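Side-chain contact in EIAV protease (Equine infectious anemia virus, PDB 1FMB), which probably cleaves viral polyproteins as a homodimeric aspartyl protease, its active site here occupied by the inhibitor HBY-793: residues V22-G27 / D93-L98. The protein carries 1 engineered substitution. Sequence-based numbering, arbitrary orientation.
Sequences VLLDTG and DILQDL. With HYB ([2-(2-methyl-propane-2-sulfonylmethyl)-3-naphthalen-1-yl-propionyl-valinyl]-phenylalaninol), chain B.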
ATOM      1  N   VAL A  22     -12.318  -3.636   4.294  1.00 11.32           N
ATOM      2  CA  VAL A  22     -11.390  -2.675   3.680  1.00  8.25           C
ATOM      3  C   VAL A  22      -9.930  -3.037   3.887  1.00 11.67           C
ATOM      4  O   VAL A  22      -9.685  -3.690   4.892  1.00  9.75           O
ATOM      5  CB  VAL A  22     -11.588  -1.255   4.243  1.00 10.93           C
ATOM      6  CG1 VAL A  22     -13.055  -0.847   4.050  1.00  8.57           C
ATOM      7  CG2 VAL A  22     -11.311  -1.017   5.693  1.00 11.20           C
ATOM      8  N   LEU A  23      -9.018  -2.631   3.017  1.00  9.00           N
ATOM      9  CA  LEU A  23      -7.613  -2.969   3.146  1.00  7.80           C
ATOM     10  C   LEU A  23      -6.979  -1.803   3.888  1.00  9.25           C
ATOM     11  O   LEU A  23      -7.258  -0.646   3.486  1.00  9.04           O
ATOM     12  CB  LEU A  23      -7.020  -3.112   1.740  1.00  9.04           C
ATOM     13  CG  LEU A  23      -5.488  -3.253   1.696  1.00 11.07           C
ATOM     14  CD1 LEU A  23      -5.043  -4.543   2.355  1.00 11.91           C
ATOM     15  CD2 LEU A  23      -4.981  -3.262   0.255  1.00 12.18           C
ATOM     16  N   LEU A  24      -6.148  -1.990   4.901  1.00  7.36           N
ATOM     17  CA  LEU A  24      -5.457  -0.922   5.641  1.00  6.52           C
ATOM     18  C   LEU A  24      -4.087  -0.784   4.931  1.00  8.82           C
ATOM     19  O   LEU A  24      -3.230  -1.684   4.964  1.00  9.86           O
ATOM     20  CB  LEU A  24      -5.207  -1.371   7.083  1.00 11.46           C
ATOM     21  CG  LEU A  24      -6.571  -1.803   7.713  1.00 13.77           C
ATOM     22  CD1 LEU A  24      -6.339  -2.301   9.138  1.00 10.62           C
ATOM     23  CD2 LEU A  24      -7.468  -0.612   7.667  1.00  7.38           C
ATOM     24  N   ASP A  25      -3.961   0.311   4.230  1.00  5.86           N
ATOM     25  CA  ASP A  25      -2.825   0.495   3.325  1.00  4.80           C
ATOM     26  C   ASP A  25      -1.914   1.684   3.556  1.00  8.52           C
ATOM     27  O   ASP A  25      -2.216   2.837   3.218  1.00 10.00           O
ATOM     28  CB  ASP A  25      -3.458   0.560   1.909  1.00  3.40           C
ATOM     29  CG  ASP A  25      -2.471   0.545   0.739  1.00 12.91           C
ATOM     30  OD1 ASP A  25      -1.252   0.451   1.029  1.00  8.15           O
ATOM     31  OD2 ASP A  25      -3.007   0.746  -0.358  1.00 14.57           O
ATOM     32  N   THR A  26      -0.755   1.350   4.146  1.00  7.24           N
ATOM     33  CA  THR A  26       0.225   2.453   4.408  1.00  7.98           C
ATOM     34  C   THR A  26       0.840   3.007   3.117  1.00  6.46           C
ATOM     35  O   THR A  26       1.465   4.080   3.244  1.00 10.35           O
ATOM     36  CB  THR A  26       1.374   2.030   5.332  1.00  7.09           C
ATOM     37  OG1 THR A  26       2.056   0.905   4.734  1.00  6.74           O
ATOM     38  CG2 THR A  26       0.808   1.490   6.647  1.00  7.81           C
ATOM     39  N   GLY A  27       0.782   2.331   1.983  1.00  5.38           N
ATOM     40  CA  GLY A  27       1.303   2.848   0.733  1.00  4.78           C
ATOM     41  C   GLY A  27       0.289   3.667  -0.030  1.00  7.49           C
ATOM     42  O   GLY A  27       0.569   4.031  -1.160  1.00 13.66           O
ATOM     43  N   ASP A  93      -4.583   9.098   5.104  1.00 10.40           N
ATOM     44  CA  ASP A  93      -5.445  10.158   5.603  1.00 13.05           C
ATOM     45  C   ASP A  93      -6.391   9.611   6.641  1.00 13.55           C
ATOM     46  O   ASP A  93      -6.423  10.163   7.736  1.00 13.92           O
ATOM     47  CB  ASP A  93      -6.192  10.866   4.461  1.00 13.63           C
ATOM     48  CG  ASP A  93      -7.050   9.916   3.631  1.00 17.47           C
ATOM     49  OD1 ASP A  93      -6.865   8.701   3.571  1.00 13.96           O
ATOM     50  OD2 ASP A  93      -8.012  10.368   2.981  1.00 32.14           O
ATOM     51  N   ILE A  94      -7.055   8.477   6.412  1.00 11.91           N
ATOM     52  CA  ILE A  94      -7.978   7.911   7.386  1.00 12.90           C
ATOM     53  C   ILE A  94      -7.277   7.101   8.448  1.00 12.09           C
ATOM     54  O   ILE A  94      -7.674   7.054   9.632  1.00 15.76           O
ATOM     55  CB  ILE A  94      -9.080   7.116   6.624  1.00 10.30           C
ATOM     56  CG1 ILE A  94      -9.975   8.132   5.935  1.00 14.62           C
ATOM     57  CG2 ILE A  94      -9.934   6.411   7.685  1.00 13.29           C
ATOM     58  CD1 ILE A  94     -11.155   7.600   5.155  1.00 20.61           C
ATOM     59  N   LEU A  95      -6.177   6.412   8.122  1.00 10.01           N
ATOM     60  CA  LEU A  95      -5.412   5.689   9.119  1.00 10.95           C
ATOM     61  C   LEU A  95      -4.906   6.623  10.232  1.00 11.41           C
ATOM     62  O   LEU A  95      -4.860   6.228  11.389  1.00 14.13           O
ATOM     63  CB  LEU A  95      -4.230   4.997   8.432  1.00  8.19           C
ATOM     64  CG  LEU A  95      -4.596   3.768   7.607  1.00 10.27           C
ATOM     65  CD1 LEU A  95      -3.354   3.126   7.004  1.00 15.01           C
ATOM     66  CD2 LEU A  95      -5.428   2.719   8.338  1.00 14.11           C
ATOM     67  N   GLN A  96      -4.460   7.831   9.899  1.00 12.25           N
ATOM     68  CA  GLN A  96      -3.966   8.837  10.834  1.00 17.46           C
ATOM     69  C   GLN A  96      -5.112   9.228  11.762  1.00 16.32           C
ATOM     70  O   GLN A  96      -4.987   9.297  13.010  1.00 17.14           O
ATOM     71  CB  GLN A  96      -3.421  10.052  10.082  1.00 22.30           C
ATOM     72  CG  GLN A  96      -2.789  11.112  10.961  1.00 38.04           C
ATOM     73  CD  GLN A  96      -2.248  12.319  10.204  1.00 41.26           C
ATOM     74  OE1 GLN A  96      -2.215  12.323   8.977  1.00 33.95           O
ATOM     75  NE2 GLN A  96      -1.834  13.356  10.928  1.00 41.76           N
ATOM     76  N   ASP A  97      -6.277   9.426  11.172  1.00 17.51           N
ATOM     77  CA  ASP A  97      -7.481   9.765  11.940  1.00 21.52           C
ATOM     78  C   ASP A  97      -7.800   8.667  12.960  1.00 20.79           C
ATOM     79  O   ASP A  97      -8.157   8.968  14.096  1.00 21.75           O
ATOM     80  CB  ASP A  97      -8.740   9.915  11.070  1.00 22.46           C
ATOM     81  CG  ASP A  97      -8.677  11.220  10.294  1.00 29.10           C
ATOM     82  OD1 ASP A  97      -8.026  12.137  10.840  1.00 29.78           O
ATOM     83  OD2 ASP A  97      -9.210  11.349   9.171  1.00 34.54           O
ATOM     84  N   LEU A  98      -7.718   7.398  12.603  1.00 16.70           N
ATOM     85  CA  LEU A  98      -7.996   6.293  13.456  1.00 18.54           C
ATOM     86  C   LEU A  98      -6.840   6.034  14.436  1.00 20.05           C
ATOM     87  O   LEU A  98      -7.059   5.166  15.300  1.00 21.48           O
ATOM     88  CB  LEU A  98      -8.272   4.940  12.760  1.00 19.09           C
ATOM     89  CG  LEU A  98      -9.570   4.958  11.935  1.00 21.10           C
ATOM     90  CD1 LEU A  98      -9.684   3.755  11.016  1.00 20.19           C
ATOM     91  CD2 LEU A  98     -10.777   4.988  12.864  1.00 20.10           C
TER
HETATM   92  S1  HYB B 201      -1.954   9.503  -5.745  0.50 15.61           S
HETATM   93  O2  HYB B 201      -1.470   9.622  -7.093  0.50 19.88           O
HETATM   94  O3  HYB B 201      -3.071   8.652  -5.495  0.50 19.03           O
HETATM   95  C4  HYB B 201       4.129   8.553  -7.855  0.50 22.25           C
HETATM   96  C5  HYB B 201       2.813   8.384  -8.163  0.50 22.47           C
HETATM   97  C6  HYB B 201       1.868   7.986  -7.136  0.50 20.42           C
HETATM   98  C7  HYB B 201       2.288   7.784  -5.869  0.50 16.97           C
HETATM   99  C8  HYB B 201       3.731   7.949  -5.498  0.50 19.85           C
HETATM  100  C9  HYB B 201       4.608   8.342  -6.517  0.50 22.66           C
HETATM  101  C10 HYB B 201       6.000   8.540  -6.224  0.50 19.04           C
HETATM  102  C11 HYB B 201       6.461   8.326  -4.952  0.50 18.84           C
HETATM  103  C12 HYB B 201       5.572   7.917  -3.919  0.50 23.42           C
HETATM  104  C13 HYB B 201       4.216   7.737  -4.202  0.50 17.94           C
HETATM  105  O14 HYB B 201       1.360   1.513  -2.203  0.50 12.26           O
HETATM  106  C15 HYB B 201       0.772   0.662  -3.254  0.50  8.24           C
HETATM  107  N16 HYB B 201      -0.169   2.711  -4.160  0.50  8.13           N
HETATM  108  C17 HYB B 201       0.699   1.573  -4.511  0.50  9.99           C
HETATM  109  C18 HYB B 201       2.088   2.138  -4.893  0.50  6.21           C
HETATM  110  C19 HYB B 201       2.289   2.807  -6.237  0.50  6.94           C
HETATM  111  C20 HYB B 201       2.227   4.192  -6.425  0.50 16.39           C
HETATM  112  C21 HYB B 201       2.472   4.805  -7.660  0.50 20.94           C
HETATM  113  C22 HYB B 201       2.784   3.997  -8.760  0.50 21.72           C
HETATM  114  C23 HYB B 201       2.878   2.617  -8.596  0.50 17.14           C
HETATM  115  C24 HYB B 201       2.631   2.025  -7.354  0.50 16.26           C
HETATM  116  N25 HYB B 201      -1.303   5.443  -4.909  0.50  9.11           N
HETATM  117  C26 HYB B 201      -2.037   4.310  -4.287  0.50  4.80           C
HETATM  118  C27 HYB B 201      -1.306   3.043  -4.875  0.50  7.43           C
HETATM  119  O28 HYB B 201      -1.705   2.367  -5.810  0.50  8.24           O
HETATM  120  C29 HYB B 201      -3.561   4.312  -4.564  0.50  7.39           C
HETATM  121  C30 HYB B 201      -4.197   2.959  -4.207  0.50  6.71           C
HETATM  122  C31 HYB B 201      -4.157   5.487  -3.753  0.50  7.05           C
HETATM  123  C32 HYB B 201      -0.894   6.551  -4.232  0.50  9.72           C
HETATM  124  O33 HYB B 201      -1.070   6.705  -3.017  0.50 12.45           O
HETATM  125  C34 HYB B 201      -0.102   7.579  -5.067  0.50 12.18           C
HETATM  126  C35 HYB B 201       1.386   7.335  -4.706  0.50 12.81           C
HETATM  127  C36 HYB B 201      -0.527   9.053  -4.770  0.50 11.71           C
HETATM  128  C37 HYB B 201      -3.052  11.116  -3.732  0.50 20.06           C
HETATM  129  C38 HYB B 201      -2.448  11.177  -5.158  0.50 17.42           C
HETATM  130  C39 HYB B 201      -3.584  11.624  -6.110  0.50 16.30           C
HETATM  131  C40 HYB B 201      -1.244  12.147  -5.243  0.50 19.07           C
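L95, on the short helix 92-97, makes a small, buried van der Waals contact with L24 and the backbone beyond it, methyl against methyl and methyl against main chain, behind the active-site loop of a retroviral aspartyl protease. Strand 18-24 runs here into the D25-T26-G27 signature of the family, and the helix near the C-terminus packs against the rear of that turn. No hydrogen bond joins the two segments.

L95 supplies most of the surface buried here, its two methyls dividing the work. CD2 meets CD2 of L24 at 4.0 Å, the two side chains slanting across each other. CD1 reaches past them to the main chain, 4.0 Å from the carbonyl oxygen of D25, and lies 4.5 Å from CG2 of T26. With CG anti to its carbonyl carbon (chi1 -74°), L95 extends from the helix toward the loop. L5 of the second subunit also packs on L95, and L102 of that subunit on L24, bringing this hydrophobic cluster up to the dimer interface.

The polar groups of the loop are engaged away from the helix. T26 OG1 donates to the carbonyl oxygen of L24 of the second subunit, and the reciprocal bond completes the interlocking 'fireman's grip' of this family; N of T26 donates to OG1 of T26 of the second subunit. The two D25 carboxylates approach each other through OD1 across the dimer, while OD2 of D25 is hydrogen-bonded to O14 of another bound copy of the inhibitor. G27 lines the inhibitor pocket, its O 2.8 Å from inhibitor O14. The D25 carboxylate also closes an Asx turn, in which N of G27 donates to OD1 of D25 over 2.9 Å. The N-H reaches that oxygen from above the carboxylate plane, 45° out of it.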